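Local coordinates for protein serine racemase (Enterococcus faecalis, PDB 4ECL) that belongs to the alanine racemase family, its cytoplasmic part a two-chain assembly whose subunits each join a TIM barrel to a C-terminal beta domain, at residues Leu16-Asn21 with Asp240-Leu245; Ile124-Gly129 with Gly180-Val185; Ile196-Ile201 with Glu214-Arg219; Leu247-Val252 with Ile279-Tyr284; Gly295-Leu300 with Glu342-Pro347. One frame throughout, in Å; residues are numbered along the deposited sequence.

Interaction 1 (Leu16-Asn21 with Asp240-Leu245); sequences LEHNVN and DLRPVL
Asn19 and Leu241 bring the backbones of helix 13-25 and an extended loop together, their CA atoms 5.5 Å apart, with Leu16 and Val244 almost as close further along. The loop leads out of the TIM barrel into strand 245-257 of the C-terminal beta domain, so this is a joint between the two halves of the chain. Asn19 grips the loop with both ends of its amide. OD1 takes Arg242 N at 2.8 Å, on a lone pair in the carbonyl plane and nearly straight (174°), while ND2 donates to Arg242 O at 2.9 Å; together the two bonds fix the amide flip. ND2 also reaches Leu224 O. His18 CG is anti to the backbone N (chi1 167°), and NE2 of its ring donates to Asp240 O at 2.6 Å, close to the ring plane. Across one face of that imidazole lies the guanidinium of Arg242, stacked almost parallel at 10° with centres 3.7 Å apart. Within the loop, Arg242 NH2 forms a salt bridge to Asp240 OD2, its hydrogen bond weak and bent. Beyond the polar patch, Val244 CG2 sits 3.6 Å from Asn19 ND2 and 3.7 Å from Leu16 CA.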
# COMPACT_ATOMS: atom_id res chain seq x y z
N LEU A 16 12.12 -13.59 15.02
CA LEU A 16 12.07 -14.28 13.73
C LEU A 16 12.84 -15.60 13.79
O LEU A 16 12.38 -16.62 13.28
CB LEU A 16 12.65 -13.41 12.62
CG LEU A 16 12.75 -14.00 11.21
CD1 LEU A 16 11.38 -14.28 10.61
CD2 LEU A 16 13.53 -13.05 10.30
N GLU A 17 14.02 -15.55 14.40
CA GLU A 17 14.87 -16.72 14.59
C GLU A 17 14.18 -17.74 15.49
O GLU A 17 14.28 -18.95 15.27
CB GLU A 17 16.20 -16.29 15.21
CG GLU A 17 17.25 -17.38 15.32
CD GLU A 17 18.52 -16.86 15.98
OE1 GLU A 17 18.45 -15.77 16.59
OE2 GLU A 17 19.58 -17.51 15.87
N HIS A 18 13.49 -17.25 16.52
CA HIS A 18 12.73 -18.14 17.39
C HIS A 18 11.67 -18.85 16.58
O HIS A 18 11.46 -20.06 16.73
CB HIS A 18 12.08 -17.38 18.54
CG HIS A 18 11.04 -18.17 19.28
ND1 HIS A 18 11.33 -18.95 20.38
CD2 HIS A 18 9.71 -18.33 19.05
CE1 HIS A 18 10.23 -19.54 20.80
NE2 HIS A 18 9.23 -19.18 20.02
N ASN A 19 10.99 -18.11 15.71
CA ASN A 19 9.96 -18.72 14.87
C ASN A 19 10.50 -19.80 13.94
O ASN A 19 9.90 -20.88 13.83
CB ASN A 19 9.20 -17.64 14.07
CG ASN A 19 8.44 -16.70 14.97
OD1 ASN A 19 8.17 -17.03 16.14
ND2 ASN A 19 8.08 -15.53 14.45
N VAL A 20 11.62 -19.52 13.29
CA VAL A 20 12.25 -20.48 12.40
C VAL A 20 12.56 -21.79 13.12
O VAL A 20 12.26 -22.88 12.61
CB VAL A 20 13.53 -19.92 11.76
CG1 VAL A 20 14.40 -21.03 11.20
CG2 VAL A 20 13.18 -18.92 10.66
N ASN A 21 13.12 -21.69 14.31
CA ASN A 21 13.39 -22.87 15.13
C ASN A 21 12.13 -23.59 15.57
O ASN A 21 12.07 -24.83 15.53
CB ASN A 21 14.24 -22.52 16.35
CG ASN A 21 15.68 -22.20 16.00
OD1 ASN A 21 16.30 -22.86 15.16
ND2 ASN A 21 16.23 -21.17 16.63
N ASP A 240 4.59 -21.93 19.76
CA ASP A 240 4.96 -20.70 20.44
C ASP A 240 5.60 -19.78 19.42
O ASP A 240 6.81 -19.77 19.25
CB ASP A 240 5.94 -21.01 21.58
CG ASP A 240 6.33 -19.77 22.37
OD1 ASP A 240 5.54 -18.80 22.37
OD2 ASP A 240 7.42 -19.77 22.97
N LEU A 241 4.77 -19.00 18.73
CA LEU A 241 5.25 -18.08 17.70
C LEU A 241 5.23 -16.64 18.23
O LEU A 241 4.30 -16.24 18.94
CB LEU A 241 4.40 -18.21 16.44
CG LEU A 241 4.43 -19.62 15.84
CD1 LEU A 241 3.37 -19.77 14.77
CD2 LEU A 241 5.82 -19.92 15.29
N ARG A 242 6.26 -15.87 17.90
CA ARG A 242 6.38 -14.54 18.47
C ARG A 242 6.38 -13.46 17.37
O ARG A 242 7.04 -13.64 16.35
CB ARG A 242 7.62 -14.45 19.35
CG ARG A 242 7.59 -15.44 20.52
CD ARG A 242 8.80 -15.36 21.41
NE ARG A 242 8.76 -16.39 22.44
CZ ARG A 242 9.84 -16.88 23.06
NH1 ARG A 242 11.05 -16.44 22.75
NH2 ARG A 242 9.69 -17.83 23.98
N PRO A 243 5.65 -12.35 17.59
CA PRO A 243 5.50 -11.31 16.55
C PRO A 243 6.83 -10.66 16.20
O PRO A 243 7.62 -10.30 17.08
CB PRO A 243 4.57 -10.28 17.21
CG PRO A 243 4.72 -10.51 18.69
CD PRO A 243 4.95 -11.99 18.83
N VAL A 244 7.09 -10.54 14.90
CA VAL A 244 8.34 -10.00 14.40
C VAL A 244 8.27 -8.48 14.14
O VAL A 244 9.24 -7.75 14.36
CB VAL A 244 8.77 -10.73 13.11
CG1 VAL A 244 10.00 -10.08 12.48
CG2 VAL A 244 9.04 -12.21 13.42
N LEU A 245 7.11 -8.02 13.68
CA LEU A 245 6.97 -6.63 13.24
C LEU A 245 6.37 -5.69 14.27
O LEU A 245 5.35 -6.01 14.89
CB LEU A 245 6.14 -6.57 11.95
CG LEU A 245 5.88 -5.21 11.29
CD1 LEU A 245 5.79 -5.37 9.78
CD2 LEU A 245 4.60 -4.56 11.83

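Interaction 2 (Ile124-Gly129 with Gly180-Val185); sequences IKIDTG and GSFYKV
Ile126 and Thr128 meet Phe182 and its neighbours where helix 169-191 packs against strand 120-127 of the TIM barrel, a helix lying on the outside of the parallel sheet. The contact across the two segments is apolar. Phe182, its CG anti to the backbone N (chi1 -175°), meets both Ile126 and Thr128 with its ring, and Thr128 with CB as well. Ile126 crosses it at about a right angle and touches it obliquely, CG1 to CE1 at 3.9 Å. Thr128 brings its methyl: CG2 lies at the ring edge, 4.1 Å from Phe182 CD1, and 4.0 Å from Phe182 CB, and it is also near Ser181 CB. One helical turn on from Ser181, Val185 adds a looser touch, its CG2 4.3 Å from Ile126 CG2. Polar bonds stay on either segment's own side or go to third parties. Thr128 OG1 hydrogen-bonds Thr159 OG1 and Gln178 NE2, the latter on the same helix 169-191; Ser181 OG is taken up by Lys177 O in the helix. Asp127 forms an Asx turn, and its carboxylate oxygen OD2 has a long, weak ion pair with Arg255 of the second subunit. OD1 also accepts from His131 N. In the turn itself, Asp127 OD1 is approached from above the carboxylate plane by Gly129 N at 2.9 Å.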
# COMPACT_ATOMS: atom_id res chain seq x y z
N ILE A 124 6.21 -28.18 -10.86
CA ILE A 124 4.90 -28.19 -11.51
C ILE A 124 3.82 -28.01 -10.45
O ILE A 124 3.87 -28.60 -9.38
CB ILE A 124 4.67 -29.46 -12.36
CG1 ILE A 124 3.26 -29.45 -12.95
CG2 ILE A 124 4.89 -30.72 -11.53
CD1 ILE A 124 3.06 -30.50 -14.10
N LYS A 125 2.84 -27.16 -10.76
CA LYS A 125 1.76 -26.92 -9.83
C LYS A 125 0.55 -27.73 -10.24
O LYS A 125 0.21 -27.82 -11.42
CB LYS A 125 1.40 -25.42 -9.76
CG LYS A 125 0.33 -25.12 -8.72
CD LYS A 125 0.30 -23.66 -8.27
CE LYS A 125 -0.60 -23.50 -7.05
NZ LYS A 125 -0.55 -22.14 -6.44
N ILE A 126 -0.12 -28.33 -9.27
CA ILE A 126 -1.32 -29.10 -9.58
C ILE A 126 -2.51 -28.40 -8.97
O ILE A 126 -2.51 -28.10 -7.78
CB ILE A 126 -1.26 -30.52 -8.99
CG1 ILE A 126 0.07 -31.22 -9.34
CG2 ILE A 126 -2.44 -31.35 -9.49
CD1 ILE A 126 0.18 -31.60 -10.81
N ASP A 127 -3.53 -28.13 -9.77
CA ASP A 127 -4.75 -27.55 -9.21
C ASP A 127 -5.56 -28.67 -8.60
O ASP A 127 -6.00 -29.59 -9.31
CB ASP A 127 -5.55 -26.82 -10.30
CG ASP A 127 -6.97 -26.47 -9.84
OD1 ASP A 127 -7.22 -26.39 -8.62
OD2 ASP A 127 -7.85 -26.26 -10.72
N THR A 128 -5.78 -28.62 -7.29
CA THR A 128 -6.56 -29.67 -6.64
C THR A 128 -7.92 -29.18 -6.13
O THR A 128 -8.59 -29.89 -5.39
CB THR A 128 -5.79 -30.34 -5.49
OG1 THR A 128 -5.28 -29.35 -4.60
CG2 THR A 128 -4.63 -31.14 -6.05
N GLY A 129 -8.33 -27.99 -6.53
CA GLY A 129 -9.63 -27.48 -6.14
C GLY A 129 -9.71 -25.97 -6.01
O GLY A 129 -10.79 -25.38 -5.97
N GLY A 180 -6.30 -35.97 -1.12
CA GLY A 180 -6.55 -37.24 -1.79
C GLY A 180 -6.32 -37.14 -3.30
O GLY A 180 -5.69 -38.01 -3.90
N SER A 181 -6.84 -36.08 -3.90
CA SER A 181 -6.69 -35.86 -5.34
C SER A 181 -5.22 -35.74 -5.69
O SER A 181 -4.78 -36.22 -6.72
CB SER A 181 -7.40 -34.58 -5.77
OG SER A 181 -8.75 -34.58 -5.33
N PHE A 182 -4.47 -35.07 -4.82
CA PHE A 182 -3.07 -34.80 -5.10
C PHE A 182 -2.26 -36.10 -5.17
O PHE A 182 -1.43 -36.28 -6.07
CB PHE A 182 -2.48 -33.86 -4.04
CG PHE A 182 -1.08 -33.45 -4.33
CD1 PHE A 182 -0.81 -32.48 -5.28
CD2 PHE A 182 -0.02 -34.03 -3.65
CE1 PHE A 182 0.49 -32.10 -5.55
CE2 PHE A 182 1.28 -33.65 -3.92
CZ PHE A 182 1.54 -32.69 -4.87
N TYR A 183 -2.47 -36.99 -4.21
CA TYR A 183 -1.70 -38.23 -4.17
C TYR A 183 -2.18 -39.23 -5.22
O TYR A 183 -1.41 -40.08 -5.68
CB TYR A 183 -1.69 -38.83 -2.76
CG TYR A 183 -0.79 -38.05 -1.82
CD1 TYR A 183 0.59 -38.09 -1.96
CD2 TYR A 183 -1.33 -37.25 -0.82
CE1 TYR A 183 1.41 -37.36 -1.12
CE2 TYR A 183 -0.51 -36.52 0.03
CZ TYR A 183 0.86 -36.58 -0.13
OH TYR A 183 1.70 -35.87 0.71
N LYS A 184 -3.44 -39.11 -5.61
CA LYS A 184 -3.94 -39.88 -6.74
C LYS A 184 -3.09 -39.56 -7.97
O LYS A 184 -2.66 -40.47 -8.69
CB LYS A 184 -5.42 -39.61 -7.00
CG LYS A 184 -6.35 -40.34 -6.04
CD LYS A 184 -7.82 -40.10 -6.40
CE LYS A 184 -8.76 -41.02 -5.61
NZ LYS A 184 -8.55 -40.92 -4.13
N VAL A 185 -2.84 -38.27 -8.20
CA VAL A 185 -1.96 -37.85 -9.29
C VAL A 185 -0.57 -38.48 -9.15
O VAL A 185 -0.04 -39.03 -10.12
CB VAL A 185 -1.76 -36.33 -9.34
CG1 VAL A 185 -0.63 -35.99 -10.31
CG2 VAL A 185 -3.05 -35.62 -9.73

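Interaction 3 (Ile196-Ile201 with Glu214-Arg219); sequences IPKVHI and ECDYIR
His200 lies against Tyr217 and Arg219 where strands 198-200 and 217-220, neighbours in the TIM barrel, run alongside each other. Its CB sits close to the opposite backbone, 3.2 Å from Tyr217 O, and also touches Tyr217 CB. From there CG lies between the backbone N and the carbonyl carbon (chi1 49°). On one side of the ring ND1 accepts from Arg219 NH1 at 2.8 Å; the donor is 23° out of the imidazole plane, although ND1 lies in the guanidinium plane. On the other side CD2 is 3.6 Å from Tyr217 CD2 in an offset edge-to-face pair, the edge of the tyrosine turned to the histidine face with planes at 88°. CE1 remains near Arg219 NH1, and at the tip NE2 bonds His123 ND1. Phe158 stacks on the same imidazole. Arg219 NH2 adds a weak bond to Ile201 O and a further one to Thr159 O. Upstream, Asp216 grips Val199 twice: OD2 takes Val199 N at 2.7 Å, and Asp216 N donates to Val199 O at 2.7 Å. One water donates to Tyr217 O and accepts from Ile201 N. Beside this polar seam, Cys215 SG touches Ile201 CD1 at 3.6 Å.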
# COMPACT_ATOMS: atom_id res chain seq x y z
N ILE A 196 8.92 -39.63 -8.43
CA ILE A 196 8.40 -38.36 -7.95
C ILE A 196 9.50 -37.43 -7.41
O ILE A 196 10.37 -37.87 -6.66
CB ILE A 196 7.33 -38.60 -6.85
CG1 ILE A 196 6.33 -39.67 -7.31
CG2 ILE A 196 6.61 -37.31 -6.47
CD1 ILE A 196 5.62 -39.33 -8.62
N PRO A 197 9.46 -36.15 -7.80
CA PRO A 197 10.38 -35.16 -7.22
C PRO A 197 9.94 -34.69 -5.83
O PRO A 197 9.10 -35.33 -5.20
CB PRO A 197 10.31 -34.00 -8.22
CG PRO A 197 8.93 -34.09 -8.78
CD PRO A 197 8.64 -35.58 -8.88
N LYS A 198 10.52 -33.58 -5.35
CA LYS A 198 10.12 -33.03 -4.05
C LYS A 198 8.66 -32.60 -4.04
O LYS A 198 8.14 -32.06 -5.02
CB LYS A 198 11.04 -31.87 -3.66
CG LYS A 198 12.51 -32.25 -3.62
CD LYS A 198 13.36 -31.16 -2.99
CE LYS A 198 14.77 -31.66 -2.71
NZ LYS A 198 15.49 -30.73 -1.80
N VAL A 199 8.00 -32.84 -2.92
CA VAL A 199 6.58 -32.55 -2.78
C VAL A 199 6.32 -31.46 -1.74
O VAL A 199 6.93 -31.46 -0.67
CB VAL A 199 5.81 -33.82 -2.37
CG1 VAL A 199 4.37 -33.49 -2.02
CG2 VAL A 199 5.88 -34.88 -3.48
N HIS A 200 5.41 -30.54 -2.05
CA HIS A 200 4.89 -29.66 -1.01
C HIS A 200 3.42 -29.31 -1.20
O HIS A 200 2.96 -29.10 -2.31
CB HIS A 200 5.78 -28.42 -0.80
CG HIS A 200 6.16 -27.69 -2.06
ND1 HIS A 200 5.63 -26.45 -2.38
CD2 HIS A 200 7.04 -27.99 -3.04
CE1 HIS A 200 6.16 -26.04 -3.52
NE2 HIS A 200 7.01 -26.96 -3.94
N ILE A 201 2.69 -29.27 -0.10
CA ILE A 201 1.24 -29.15 -0.10
C ILE A 201 0.84 -28.07 0.91
O ILE A 201 -0.17 -27.39 0.75
CB ILE A 201 0.62 -30.51 0.34
CG1 ILE A 201 0.85 -31.57 -0.73
CG2 ILE A 201 -0.87 -30.42 0.64
CD1 ILE A 201 0.73 -32.99 -0.19
N GLU A 214 3.33 -35.64 5.18
CA GLU A 214 4.77 -35.82 5.04
C GLU A 214 5.28 -35.35 3.68
O GLU A 214 5.20 -36.08 2.69
CB GLU A 214 5.14 -37.30 5.25
CG GLU A 214 4.88 -37.83 6.65
CD GLU A 214 5.90 -37.36 7.68
OE1 GLU A 214 6.99 -36.87 7.30
OE2 GLU A 214 5.62 -37.49 8.89
N CYS A 215 5.81 -34.12 3.64
CA CYS A 215 6.28 -33.52 2.39
C CYS A 215 7.74 -33.10 2.49
O CYS A 215 8.37 -33.24 3.55
CB CYS A 215 5.41 -32.32 2.01
SG CYS A 215 3.63 -32.70 1.98
N ASP A 216 8.29 -32.58 1.40
CA ASP A 216 9.70 -32.18 1.39
C ASP A 216 9.90 -30.71 1.72
O ASP A 216 11.00 -30.29 2.10
CB ASP A 216 10.31 -32.51 0.03
CG ASP A 216 10.19 -33.98 -0.30
OD1 ASP A 216 11.02 -34.77 0.22
OD2 ASP A 216 9.25 -34.35 -1.03
N TYR A 217 8.85 -29.92 1.54
CA TYR A 217 8.85 -28.53 1.97
C TYR A 217 7.54 -28.18 2.65
O TYR A 217 6.48 -28.73 2.33
CB TYR A 217 8.96 -27.56 0.79
CG TYR A 217 10.20 -27.66 -0.06
CD1 TYR A 217 11.39 -27.06 0.34
CD2 TYR A 217 10.16 -28.29 -1.28
CE1 TYR A 217 12.51 -27.13 -0.46
CE2 TYR A 217 11.26 -28.36 -2.09
CZ TYR A 217 12.44 -27.78 -1.68
OH TYR A 217 13.53 -27.86 -2.51
N ILE A 218 7.63 -27.20 3.55
CA ILE A 218 6.46 -26.47 3.98
C ILE A 218 6.73 -24.99 3.71
O ILE A 218 7.76 -24.45 4.12
CB ILE A 218 6.16 -26.72 5.47
CG1 ILE A 218 5.84 -28.21 5.66
CG2 ILE A 218 5.01 -25.86 5.94
CD1 ILE A 218 5.54 -28.61 7.08
N ARG A 219 5.80 -24.37 2.99
CA ARG A 219 5.89 -22.96 2.60
C ARG A 219 5.30 -22.12 3.72
O ARG A 219 4.09 -21.98 3.83
CB ARG A 219 5.08 -22.69 1.31
CG ARG A 219 5.48 -23.52 0.10
CD ARG A 219 4.54 -23.31 -1.09
NE ARG A 219 3.14 -23.56 -0.75
CZ ARG A 219 2.49 -24.71 -0.96
NH1 ARG A 219 3.12 -25.74 -1.50
NH2 ARG A 219 1.21 -24.84 -0.61
O HOH W 1 13.64 -30.45 0.77
O HOH W 2 3.91 -29.37 2.49

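Interaction 4 (Leu247-Val252 with Ile279-Tyr284); sequences LKAKVV and ILPIGY
Leu247 and Ile282 reach toward each other tip to tip, CD1 to CD1 at 3.9 Å, at one end of a contact in the C-terminal beta domain between strand 245-257 and the end of strand 275-280 with the loop after it. Next to them Ala249 CB rests on Ile282 CG2, a small side chain facing a branched one. At the other end the orientation changes. Val252 stands at about a right angle to Ile279, their CG2 atoms 3.9 Å apart, and the same valine's second methyl, CG1, slants across the ring of Pro281 to meet CG at 3.8 Å. CG1 of Val252 is anti to the carbonyl carbon (chi1 -66°), which leaves CG2 in a position 3.2 Å from Ile279 O. Val251 passes Leu280 at a slant, CG2 to CD2 at 3.8 Å. Tyr86 and Arg132 of the second subunit pack on Val252 and Ile279, placing this end at the dimer interface. One backbone bond ties the segments, Val252 N to Ile279 O at 2.9 Å and nearly straight at 173°. Further on, Lys250 O faces CD of Pro281 at 3.0 Å. Having no N-H, the proline cannot answer that carbonyl, and it is the centre of an inverse gamma turn, which is consistent with the backbone bonding stopping here, the residues after it meeting by apolar packing.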
# COMPACT_ATOMS: atom_id res chain seq x y z
N LEU A 247 5.15 -1.44 14.39
CA LEU A 247 4.95 -0.18 13.66
C LEU A 247 4.95 1.02 14.61
O LEU A 247 4.15 1.08 15.56
CB LEU A 247 3.64 -0.21 12.88
CG LEU A 247 3.23 1.06 12.12
CD1 LEU A 247 4.22 1.41 11.03
CD2 LEU A 247 1.82 0.92 11.57
N LYS A 248 5.83 1.99 14.35
CA LYS A 248 6.10 3.07 15.30
C LYS A 248 6.03 4.43 14.62
O LYS A 248 6.26 4.55 13.42
CB LYS A 248 7.49 2.92 15.90
CG LYS A 248 7.81 1.56 16.46
CD LYS A 248 7.36 1.42 17.89
CE LYS A 248 7.95 0.16 18.49
NZ LYS A 248 7.65 0.01 19.94
N ALA A 249 5.75 5.47 15.41
CA ALA A 249 5.76 6.84 14.90
C ALA A 249 5.98 7.84 16.03
O ALA A 249 5.47 7.64 17.14
CB ALA A 249 4.47 7.15 14.14
N LYS A 250 6.75 8.90 15.76
CA LYS A 250 7.06 9.91 16.78
C LYS A 250 6.17 11.14 16.72
O LYS A 250 6.00 11.73 15.66
CB LYS A 250 8.54 10.31 16.69
CG LYS A 250 9.45 9.24 17.31
CD LYS A 250 10.91 9.48 17.00
CE LYS A 250 11.78 8.35 17.53
NZ LYS A 250 13.22 8.60 17.26
N VAL A 251 5.62 11.52 17.88
CA VAL A 251 4.78 12.71 18.01
C VAL A 251 5.49 13.96 17.50
O VAL A 251 6.64 14.23 17.85
CB VAL A 251 4.38 12.97 19.48
CG1 VAL A 251 3.52 14.21 19.58
CG2 VAL A 251 3.65 11.76 20.08
N VAL A 252 4.80 14.74 16.67
CA VAL A 252 5.40 15.94 16.10
C VAL A 252 4.78 17.20 16.66
O VAL A 252 5.31 18.29 16.47
CB VAL A 252 5.24 15.96 14.57
CG1 VAL A 252 6.03 14.83 13.95
CG2 VAL A 252 3.77 15.86 14.21
N ILE A 279 -0.13 14.72 17.51
CA ILE A 279 -0.15 14.51 16.07
C ILE A 279 0.97 13.56 15.69
O ILE A 279 2.14 13.80 16.03
CB ILE A 279 -0.00 15.84 15.32
CG1 ILE A 279 -1.10 16.82 15.76
CG2 ILE A 279 -0.07 15.60 13.82
CD1 ILE A 279 -2.50 16.32 15.46
N LEU A 280 0.62 12.49 14.99
CA LEU A 280 1.57 11.50 14.49
C LEU A 280 1.73 11.64 12.98
O LEU A 280 0.74 11.75 12.25
CB LEU A 280 1.09 10.09 14.82
CG LEU A 280 0.97 9.72 16.30
CD1 LEU A 280 0.44 8.31 16.46
CD2 LEU A 280 2.30 9.87 17.02
N PRO A 281 2.97 11.61 12.50
CA PRO A 281 3.28 11.80 11.08
C PRO A 281 3.20 10.48 10.35
O PRO A 281 4.15 10.06 9.68
CB PRO A 281 4.73 12.28 11.13
CG PRO A 281 5.30 11.52 12.31
CD PRO A 281 4.18 11.38 13.30
N ILE A 282 2.07 9.79 10.51
CA ILE A 282 1.80 8.59 9.75
C ILE A 282 0.35 8.60 9.30
O ILE A 282 -0.55 8.97 10.06
CB ILE A 282 2.09 7.31 10.55
CG1 ILE A 282 1.92 6.07 9.67
CG2 ILE A 282 1.17 7.20 11.77
CD1 ILE A 282 2.22 4.76 10.44
N GLY A 283 0.12 8.22 8.05
CA GLY A 283 -1.22 8.21 7.50
C GLY A 283 -1.52 6.98 6.66
O GLY A 283 -0.77 5.99 6.70
N TYR A 284 -2.60 7.03 5.88
CA TYR A 284 -2.99 5.85 5.11
C TYR A 284 -2.03 5.55 3.96
O TYR A 284 -1.84 4.40 3.61
CB TYR A 284 -4.46 5.88 4.69
CG TYR A 284 -4.92 7.11 3.93
CD1 TYR A 284 -4.55 7.31 2.60
CD2 TYR A 284 -5.76 8.04 4.52
CE1 TYR A 284 -4.98 8.42 1.89
CE2 TYR A 284 -6.20 9.16 3.82
CZ TYR A 284 -5.81 9.35 2.51
OH TYR A 284 -6.24 10.45 1.83

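Interaction 5 (Gly295-Leu300 with Glu342-Pro347); sequences GNSYVL and EEITAP
Between strand 298-301 of the mixed sheet in the C-terminal beta domain and the short hairpin 338-344, Tyr298 and Leu300 meet Glu342 and Ile344. The two strands are not paired: the axes of 298-300 and 342-344 stay 7.8 Å apart at their closest and run 133° to each other, so side chains from strand 298-300 bridge the gap. Ile344 is central, using two different branches. Its CD1 meets Tyr298 tip to tip, 3.8 Å from CZ and in similar reach of OH, approaching the ring obliquely; its CG2 lies 4.0 Å from Leu300 CD1. Tyr298 CG is flanked by its own backbone N and C (chi1 55°), and the phenol end of the ring is what reaches Ile344. Leu300 crosses Glu342 at about a right angle, with CD1 3.6 Å from Glu342 CB and 3.6 Å from Glu342 O. The glutamate bends at chi2 (-76°), which turns CD aside, and its OE1 has a weak bond to Gln305 NE2 on strand 304-309. Val349 of helix 346-352 also packs on Ile344, and Thr345 begins that helix as its N-cap, OG1 taking Met348 N. What joins the segments is therefore dispersion between methyls, an aromatic tip and the aliphatic root of a glutamate; the carboxylate finds its polar partner beyond the contact.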
# COMPACT_ATOMS: atom_id res chain seq x y z
N GLY A 295 -11.58 6.34 16.46
CA GLY A 295 -11.69 5.43 17.59
C GLY A 295 -11.70 3.96 17.20
O GLY A 295 -11.80 3.07 18.06
N ASN A 296 -11.58 3.68 15.91
CA ASN A 296 -11.53 2.30 15.44
C ASN A 296 -10.20 1.62 15.73
O ASN A 296 -10.01 0.44 15.41
CB ASN A 296 -11.93 2.21 13.97
CG ASN A 296 -13.42 2.31 13.79
OD1 ASN A 296 -14.18 1.73 14.57
ND2 ASN A 296 -13.86 3.06 12.78
N SER A 297 -9.29 2.38 16.33
CA SER A 297 -8.09 1.82 16.95
C SER A 297 -7.51 2.85 17.92
O SER A 297 -7.98 3.99 18.01
CB SER A 297 -7.05 1.42 15.90
OG SER A 297 -6.21 0.37 16.39
N TYR A 298 -6.49 2.43 18.66
CA TYR A 298 -5.77 3.33 19.55
C TYR A 298 -4.29 3.09 19.31
O TYR A 298 -3.91 2.13 18.65
CB TYR A 298 -6.14 3.04 21.01
CG TYR A 298 -5.93 1.59 21.42
CD1 TYR A 298 -4.69 1.14 21.82
CD2 TYR A 298 -6.99 0.68 21.40
CE1 TYR A 298 -4.49 -0.18 22.20
CE2 TYR A 298 -6.80 -0.64 21.77
CZ TYR A 298 -5.55 -1.07 22.17
OH TYR A 298 -5.34 -2.37 22.55
N VAL A 299 -3.44 3.95 19.85
CA VAL A 299 -2.02 3.64 19.80
C VAL A 299 -1.50 3.55 21.22
O VAL A 299 -2.20 3.90 22.17
CB VAL A 299 -1.24 4.69 19.00
CG1 VAL A 299 -1.78 4.77 17.57
CG2 VAL A 299 -1.33 6.05 19.68
N LEU A 300 -0.27 3.07 21.38
CA LEU A 300 0.34 3.02 22.70
C LEU A 300 1.38 4.13 22.84
O LEU A 300 2.31 4.24 22.03
CB LEU A 300 0.95 1.65 23.00
CG LEU A 300 -0.01 0.45 22.95
CD1 LEU A 300 0.73 -0.86 23.26
CD2 LEU A 300 -1.20 0.63 23.88
N GLU A 342 1.44 -3.18 27.87
CA GLU A 342 0.37 -3.15 26.87
C GLU A 342 0.85 -3.72 25.52
O GLU A 342 2.02 -3.63 25.19
CB GLU A 342 -0.11 -1.70 26.68
CG GLU A 342 -1.10 -1.21 27.72
CD GLU A 342 -2.51 -1.77 27.51
OE1 GLU A 342 -2.79 -2.33 26.43
OE2 GLU A 342 -3.34 -1.63 28.44
N GLU A 343 -0.07 -4.31 24.76
CA GLU A 343 0.25 -4.78 23.40
C GLU A 343 -0.92 -4.65 22.44
O GLU A 343 -2.05 -5.00 22.76
CB GLU A 343 0.74 -6.24 23.41
CG GLU A 343 1.14 -6.73 22.02
CD GLU A 343 1.77 -8.12 22.02
OE1 GLU A 343 1.62 -8.86 23.02
OE2 GLU A 343 2.43 -8.47 21.03
N ILE A 344 -0.63 -4.12 21.25
CA ILE A 344 -1.62 -4.05 20.19
C ILE A 344 -1.07 -4.87 19.03
O ILE A 344 -0.16 -4.45 18.32
CB ILE A 344 -1.91 -2.57 19.81
CG1 ILE A 344 -2.84 -2.47 18.61
CG2 ILE A 344 -0.62 -1.79 19.57
CD1 ILE A 344 -4.30 -2.70 18.95
N THR A 345 -1.59 -6.09 18.87
CA THR A 345 -1.04 -7.02 17.89
C THR A 345 -1.55 -6.76 16.47
O THR A 345 -2.64 -6.20 16.27
CB THR A 345 -1.34 -8.48 18.25
OG1 THR A 345 -2.72 -8.76 17.97
CG2 THR A 345 -1.07 -8.71 19.73
N ALA A 346 -0.76 -7.18 15.49
CA ALA A 346 -1.19 -7.10 14.10
C ALA A 346 -2.56 -7.75 13.88
O ALA A 346 -3.41 -7.16 13.22
CB ALA A 346 -0.13 -7.68 13.16
N PRO A 347 -2.80 -8.95 14.44
CA PRO A 347 -4.17 -9.45 14.23
C PRO A 347 -5.28 -8.57 14.81
O PRO A 347 -6.33 -8.45 14.16
CB PRO A 347 -4.15 -10.83 14.90
CG PRO A 347 -2.74 -11.26 14.79
CD PRO A 347 -1.91 -10.01 14.94

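In the fold
Interactions 2 and 3 belong to the TIM barrel and touch directly: Phe182 and Tyr183 of the helix reach Val199, Ile201 and Cys215. Both are buried, yet the helix-on-sheet face is apolar while the strand-to-strand seam is rich in hydrogen bonds. Interactions 4 and 5 share the mixed sheet of the beta domain, centres 14 Å apart; interaction 4 is buried and lies against the second subunit, whereas interaction 5 is partly buried and rests on apolar packing without hydrogen bonds between its segments. Interaction 1, nearest the chain's centre, stands between the two domains and is the most surface-tinged, with two exposed charged residues; Pro243 in its loop packs on Glu343 of interaction 5.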